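Local coordinates for putative uncharacterized protein (Helicobacter pylori, PDB 3TDG) that probably acts as a thioredoxin-fold reductase of the DsbG type, carrying out thiol-disulfide exchange with other proteins, at residues I150-C162 and S251-Y263. Numbering follows the deposited sequence.
Sequences ILYIVSDPMCPHC and SGVIKGVPFLYHY
C162 turns SG back beside its own backbone N (chi1 -64°) and V257 sets CG2 between its backbone N and carbonyl carbon, and these two torsions bring sulfur and methyl together, C162 SG to V257 CG2 3.5 Å. The same methyl also touches CB of D156 and SG of C159. P258, which follows a cis peptide bond, lays its ring beside the sulfur, with CD 3.6 Å from C162 SG; CD also meets CB of H161, roughly at right angles to the sulfur. C162 SG also accepts a nearly straight bond from D156 N (170° at the hydrogen), and C159 SG caps the helix start by taking C162 N. Two cysteines in a CxxC at a helix start, facing a cis-proline loop, match the active-site motif of the thioredoxin fold, probably the redox site here, and the free thiols fit a reduced state.

From F259 onward the chain runs antiparallel to 150-155. V154 and F259 exchange two backbone hydrogen bonds, as do Y152 and Y261, and Y263 N adds a fifth to I150 O at 2.9 Å. Between these pairs I153 CG1 lies alongside L260 CG at 4.0 Å. At the next non-hydrogen-bonded pair, L151 sends CD1 over the centre of the H262 imidazole, 4.0 Å from its centroid, a CH-pi contact. On the other face of the sheet, Y152 CE2 approaches Y263 CD1 at 3.7 Å, and the Y152 hydroxyl bonds to R179.

Strand 259-262 forms one edge of the mixed sheet; 150-155 sits between it and strand 177-182, to which it runs parallel. The long helix 98-129 packs on the face carrying V154 and F259, with F128 stacked on Y152, while helix 188-206 meets the turn leading into C159, through P157 and M158.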
loop_
_atom_site.group_PDB
_atom_site.type_symbol
_atom_site.label_atom_id
_atom_site.label_comp_id
_atom_site.label_asym_id
_atom_site.label_seq_id
_atom_site.Cartn_x
_atom_site.Cartn_y
_atom_site.Cartn_z
ATOM N N ILE A 150 -21.012 13.186 23.815
ATOM C CA ILE A 150 -21.531 13.012 22.457
ATOM C C ILE A 150 -21.569 11.548 22.016
ATOM O O ILE A 150 -20.529 10.885 21.956
ATOM C CB ILE A 150 -20.730 13.853 21.420
ATOM C CG1 ILE A 150 -20.763 15.349 21.776
ATOM C CG2 ILE A 150 -21.260 13.628 19.995
ATOM C CD1 ILE A 150 -22.092 16.050 21.531
ATOM N N LEU A 151 -22.776 11.071 21.697
ATOM C CA LEU A 151 -22.971 9.733 21.124
ATOM C C LEU A 151 -23.488 9.800 19.688
ATOM O O LEU A 151 -24.608 10.235 19.453
ATOM C CB LEU A 151 -23.936 8.923 21.991
ATOM C CG LEU A 151 -24.391 7.534 21.534
ATOM C CD1 LEU A 151 -23.212 6.588 21.328
ATOM C CD2 LEU A 151 -25.344 6.981 22.573
ATOM N N TYR A 152 -22.665 9.370 18.745
ATOM C CA TYR A 152 -23.088 9.236 17.366
ATOM C C TYR A 152 -23.775 7.884 17.157
ATOM O O TYR A 152 -23.261 6.852 17.594
ATOM C CB TYR A 152 -21.885 9.323 16.436
ATOM C CG TYR A 152 -21.509 10.726 16.051
ATOM C CD1 TYR A 152 -22.186 11.386 15.013
ATOM C CD2 TYR A 152 -20.483 11.405 16.715
ATOM C CE1 TYR A 152 -21.835 12.678 14.640
ATOM C CE2 TYR A 152 -20.124 12.707 16.351
ATOM C CZ TYR A 152 -20.802 13.338 15.314
ATOM O OH TYR A 152 -20.469 14.629 14.943
ATOM N N ILE A 153 -24.928 7.902 16.495
ATOM C CA ILE A 153 -25.641 6.685 16.128
ATOM C C ILE A 153 -25.912 6.659 14.615
ATOM O O ILE A 153 -26.729 7.431 14.117
ATOM C CB ILE A 153 -26.968 6.571 16.907
ATOM C CG1 ILE A 153 -26.705 6.653 18.417
ATOM C CG2 ILE A 153 -27.721 5.252 16.528
ATOM C CD1 ILE A 153 -27.908 6.512 19.272
ATOM N N VAL A 154 -25.219 5.797 13.885
ATOM C CA VAL A 154 -25.463 5.634 12.450
ATOM C C VAL A 154 -26.573 4.588 12.319
ATOM O O VAL A 154 -26.466 3.497 12.877
ATOM C CB VAL A 154 -24.209 5.243 11.680
ATOM C CG1 VAL A 154 -24.500 5.119 10.161
ATOM C CG2 VAL A 154 -23.081 6.269 11.930
ATOM N N SER A 155 -27.647 4.960 11.622
ATOM C CA SER A 155 -28.909 4.239 11.682
ATOM C C SER A 155 -29.646 4.288 10.330
ATOM O O SER A 155 -29.700 5.343 9.681
ATOM C CB SER A 155 -29.787 4.835 12.774
ATOM O OG SER A 155 -31.030 4.136 12.902
ATOM N N ASP A 156 -30.192 3.139 9.926
ATOM C CA ASP A 156 -30.944 2.999 8.683
ATOM C C ASP A 156 -32.419 2.818 9.065
ATOM O O ASP A 156 -32.740 2.001 9.920
ATOM C CB ASP A 156 -30.418 1.801 7.891
ATOM C CG ASP A 156 -31.011 1.705 6.481
ATOM O OD1 ASP A 156 -30.241 1.908 5.517
ATOM O OD2 ASP A 156 -32.236 1.424 6.334
ATOM N N PRO A 157 -33.320 3.608 8.453
ATOM C CA PRO A 157 -34.733 3.541 8.821
ATOM C C PRO A 157 -35.496 2.288 8.319
ATOM O O PRO A 157 -36.658 2.115 8.692
ATOM C CB PRO A 157 -35.319 4.833 8.230
ATOM C CG PRO A 157 -34.374 5.264 7.164
ATOM C CD PRO A 157 -33.074 4.513 7.312
ATOM N N MET A 158 -34.861 1.445 7.500
ATOM C CA MET A 158 -35.448 0.166 7.062
ATOM C C MET A 158 -34.805 -1.038 7.764
ATOM O O MET A 158 -34.883 -2.163 7.290
ATOM C CB MET A 158 -35.355 -0.009 5.533
ATOM C CG MET A 158 -36.231 0.959 4.688
ATOM S SD MET A 158 -37.994 1.062 5.112
ATOM C CE MET A 158 -38.632 -0.418 4.302
ATOM N N CYS A 159 -34.155 -0.804 8.897
ATOM C CA CYS A 159 -33.409 -1.861 9.538
ATOM C C CYS A 159 -34.073 -2.174 10.871
ATOM O O CYS A 159 -34.175 -1.297 11.721
ATOM C CB CYS A 159 -31.952 -1.418 9.709
ATOM S SG CYS A 159 -30.909 -2.433 10.775
ATOM N N PRO A 160 -34.567 -3.420 11.051
ATOM C CA PRO A 160 -35.182 -3.782 12.331
ATOM C C PRO A 160 -34.274 -3.600 13.535
ATOM O O PRO A 160 -34.740 -3.184 14.589
ATOM C CB PRO A 160 -35.533 -5.263 12.132
ATOM C CG PRO A 160 -35.898 -5.309 10.665
ATOM C CD PRO A 160 -34.818 -4.454 10.029
ATOM N N HIS A 161 -32.985 -3.881 13.396
ATOM C CA HIS A 161 -32.072 -3.624 14.522
ATOM C C HIS A 161 -31.942 -2.132 14.867
ATOM O O HIS A 161 -31.800 -1.753 16.038
ATOM C CB HIS A 161 -30.719 -4.290 14.275
ATOM C CG HIS A 161 -30.711 -5.744 14.625
ATOM N ND1 HIS A 161 -29.964 -6.255 15.667
ATOM C CD2 HIS A 161 -31.399 -6.792 14.104
ATOM C CE1 HIS A 161 -30.169 -7.560 15.753
ATOM N NE2 HIS A 161 -31.037 -7.910 14.819
ATOM N N CYS A 162 -32.017 -1.283 13.848
ATOM C CA CYS A 162 -32.037 0.170 14.072
ATOM C C CYS A 162 -33.364 0.627 14.681
ATOM O O CYS A 162 -33.385 1.546 15.496
ATOM C CB CYS A 162 -31.710 0.927 12.784
ATOM S SG CYS A 162 -30.026 0.596 12.192
ATOM N N SER A 251 -14.825 3.677 3.413
ATOM C CA SER A 251 -13.531 3.145 3.845
ATOM C C SER A 251 -13.651 1.737 4.412
ATOM O O SER A 251 -12.679 0.978 4.445
ATOM C CB SER A 251 -12.949 4.049 4.913
ATOM O OG SER A 251 -13.820 4.077 6.034
ATOM N N GLY A 252 -14.844 1.386 4.882
ATOM C CA GLY A 252 -15.042 0.073 5.479
ATOM C C GLY A 252 -14.619 0.071 6.923
ATOM O O GLY A 252 -14.523 -0.981 7.544
ATOM N N VAL A 253 -14.360 1.260 7.457
ATOM C CA VAL A 253 -14.155 1.434 8.891
ATOM C C VAL A 253 -15.483 1.259 9.639
ATOM O O VAL A 253 -15.505 0.839 10.803
ATOM C CB VAL A 253 -13.530 2.802 9.184
ATOM C CG1 VAL A 253 -13.629 3.160 10.664
ATOM C CG2 VAL A 253 -12.055 2.820 8.721
ATOM N N ILE A 254 -16.580 1.621 8.974
ATOM C CA ILE A 254 -17.933 1.359 9.478
ATOM C C ILE A 254 -18.531 0.369 8.484
ATOM O O ILE A 254 -18.601 0.650 7.282
ATOM C CB ILE A 254 -18.801 2.649 9.550
ATOM C CG1 ILE A 254 -18.144 3.695 10.465
ATOM C CG2 ILE A 254 -20.239 2.323 9.995
ATOM C CD1 ILE A 254 -18.938 5.011 10.652
ATOM N N LYS A 255 -18.918 -0.800 8.983
ATOM C CA LYS A 255 -19.330 -1.900 8.121
ATOM C C LYS A 255 -20.829 -2.243 8.240
ATOM O O LYS A 255 -21.330 -3.066 7.484
ATOM C CB LYS A 255 -18.487 -3.146 8.420
ATOM C CG LYS A 255 -16.973 -2.922 8.376
ATOM C CD LYS A 255 -16.180 -4.243 8.439
ATOM C CE LYS A 255 -16.293 -5.070 7.143
ATOM N NZ LYS A 255 -16.069 -4.249 5.910
ATOM N N GLY A 256 -21.535 -1.622 9.184
ATOM C CA GLY A 256 -22.961 -1.905 9.367
ATOM C C GLY A 256 -23.651 -1.022 10.380
ATOM O O GLY A 256 -23.032 -0.147 11.007
ATOM N N VAL A 257 -24.947 -1.258 10.545
ATOM C CA VAL A 257 -25.775 -0.436 11.419
ATOM C C VAL A 257 -26.601 -1.342 12.344
ATOM O O VAL A 257 -26.794 -2.505 12.033
ATOM C CB VAL A 257 -26.713 0.484 10.607
ATOM C CG1 VAL A 257 -25.905 1.488 9.730
ATOM C CG2 VAL A 257 -27.678 -0.340 9.740
ATOM N N PRO A 258 -27.077 -0.820 13.490
ATOM C CA PRO A 258 -26.767 0.504 14.039
ATOM C C PRO A 258 -25.307 0.546 14.503
ATOM O O PRO A 258 -24.824 -0.407 15.118
ATOM C CB PRO A 258 -27.719 0.633 15.231
ATOM C CG PRO A 258 -28.111 -0.780 15.583
ATOM C CD PRO A 258 -28.038 -1.570 14.319
ATOM N N PHE A 259 -24.612 1.630 14.185
ATOM C CA PHE A 259 -23.241 1.835 14.631
ATOM C C PHE A 259 -23.239 2.961 15.668
ATOM O O PHE A 259 -23.643 4.092 15.373
ATOM C CB PHE A 259 -22.365 2.179 13.429
ATOM C CG PHE A 259 -20.910 2.365 13.756
ATOM C CD1 PHE A 259 -20.007 1.327 13.549
ATOM C CD2 PHE A 259 -20.437 3.583 14.241
ATOM C CE1 PHE A 259 -18.648 1.482 13.844
ATOM C CE2 PHE A 259 -19.084 3.759 14.539
ATOM C CZ PHE A 259 -18.185 2.704 14.344
ATOM N N LEU A 260 -22.809 2.655 16.889
ATOM C CA LEU A 260 -22.706 3.683 17.916
ATOM C C LEU A 260 -21.242 4.072 18.147
ATOM O O LEU A 260 -20.342 3.219 18.101
ATOM C CB LEU A 260 -23.368 3.235 19.213
ATOM C CG LEU A 260 -24.894 3.240 19.304
ATOM C CD1 LEU A 260 -25.552 2.292 18.293
ATOM C CD2 LEU A 260 -25.322 2.867 20.724
ATOM N N TYR A 261 -21.000 5.358 18.364
ATOM C CA TYR A 261 -19.641 5.855 18.583
ATOM C C TYR A 261 -19.660 7.003 19.578
ATOM O O TYR A 261 -20.284 8.052 19.332
ATOM C CB TYR A 261 -18.992 6.274 17.258
ATOM C CG TYR A 261 -17.581 6.826 17.366
ATOM C CD1 TYR A 261 -16.529 6.054 17.894
ATOM C CD2 TYR A 261 -17.288 8.119 16.926
ATOM C CE1 TYR A 261 -15.224 6.572 17.991
ATOM C CE2 TYR A 261 -16.003 8.643 17.011
ATOM C CZ TYR A 261 -14.971 7.871 17.544
ATOM O OH TYR A 261 -13.699 8.409 17.620
ATOM N N HIS A 262 -19.020 6.775 20.728
ATOM C CA HIS A 262 -18.783 7.834 21.711
ATOM C C HIS A 262 -17.656 8.708 21.204
ATOM O O HIS A 262 -16.541 8.231 21.012
ATOM C CB HIS A 262 -18.437 7.249 23.084
ATOM C CG HIS A 262 -19.609 6.631 23.777
ATOM N ND1 HIS A 262 -20.511 7.371 24.511
ATOM C CD2 HIS A 262 -20.044 5.350 23.824
ATOM C CE1 HIS A 262 -21.449 6.573 24.988
ATOM N NE2 HIS A 262 -21.191 5.341 24.582
ATOM N N TYR A 263 -17.966 9.984 20.961
ATOM C CA TYR A 263 -16.989 10.969 20.490
ATOM C C TYR A 263 -16.449 11.779 21.669
ATOM O O TYR A 263 -16.081 11.224 22.707
ATOM C CB TYR A 263 -17.647 11.911 19.472
ATOM C CG TYR A 263 -16.701 12.857 18.740
ATOM C CD1 TYR A 263 -16.512 12.744 17.356
ATOM C CD2 TYR A 263 -16.014 13.884 19.422
ATOM C CE1 TYR A 263 -15.663 13.609 16.666
ATOM C CE2 TYR A 263 -15.157 14.759 18.741
ATOM C CZ TYR A 263 -14.987 14.612 17.360
ATOM O OH TYR A 263 -14.145 15.457 16.662
HETATM O O HOH W 1 -20.451 10.142 24.891
#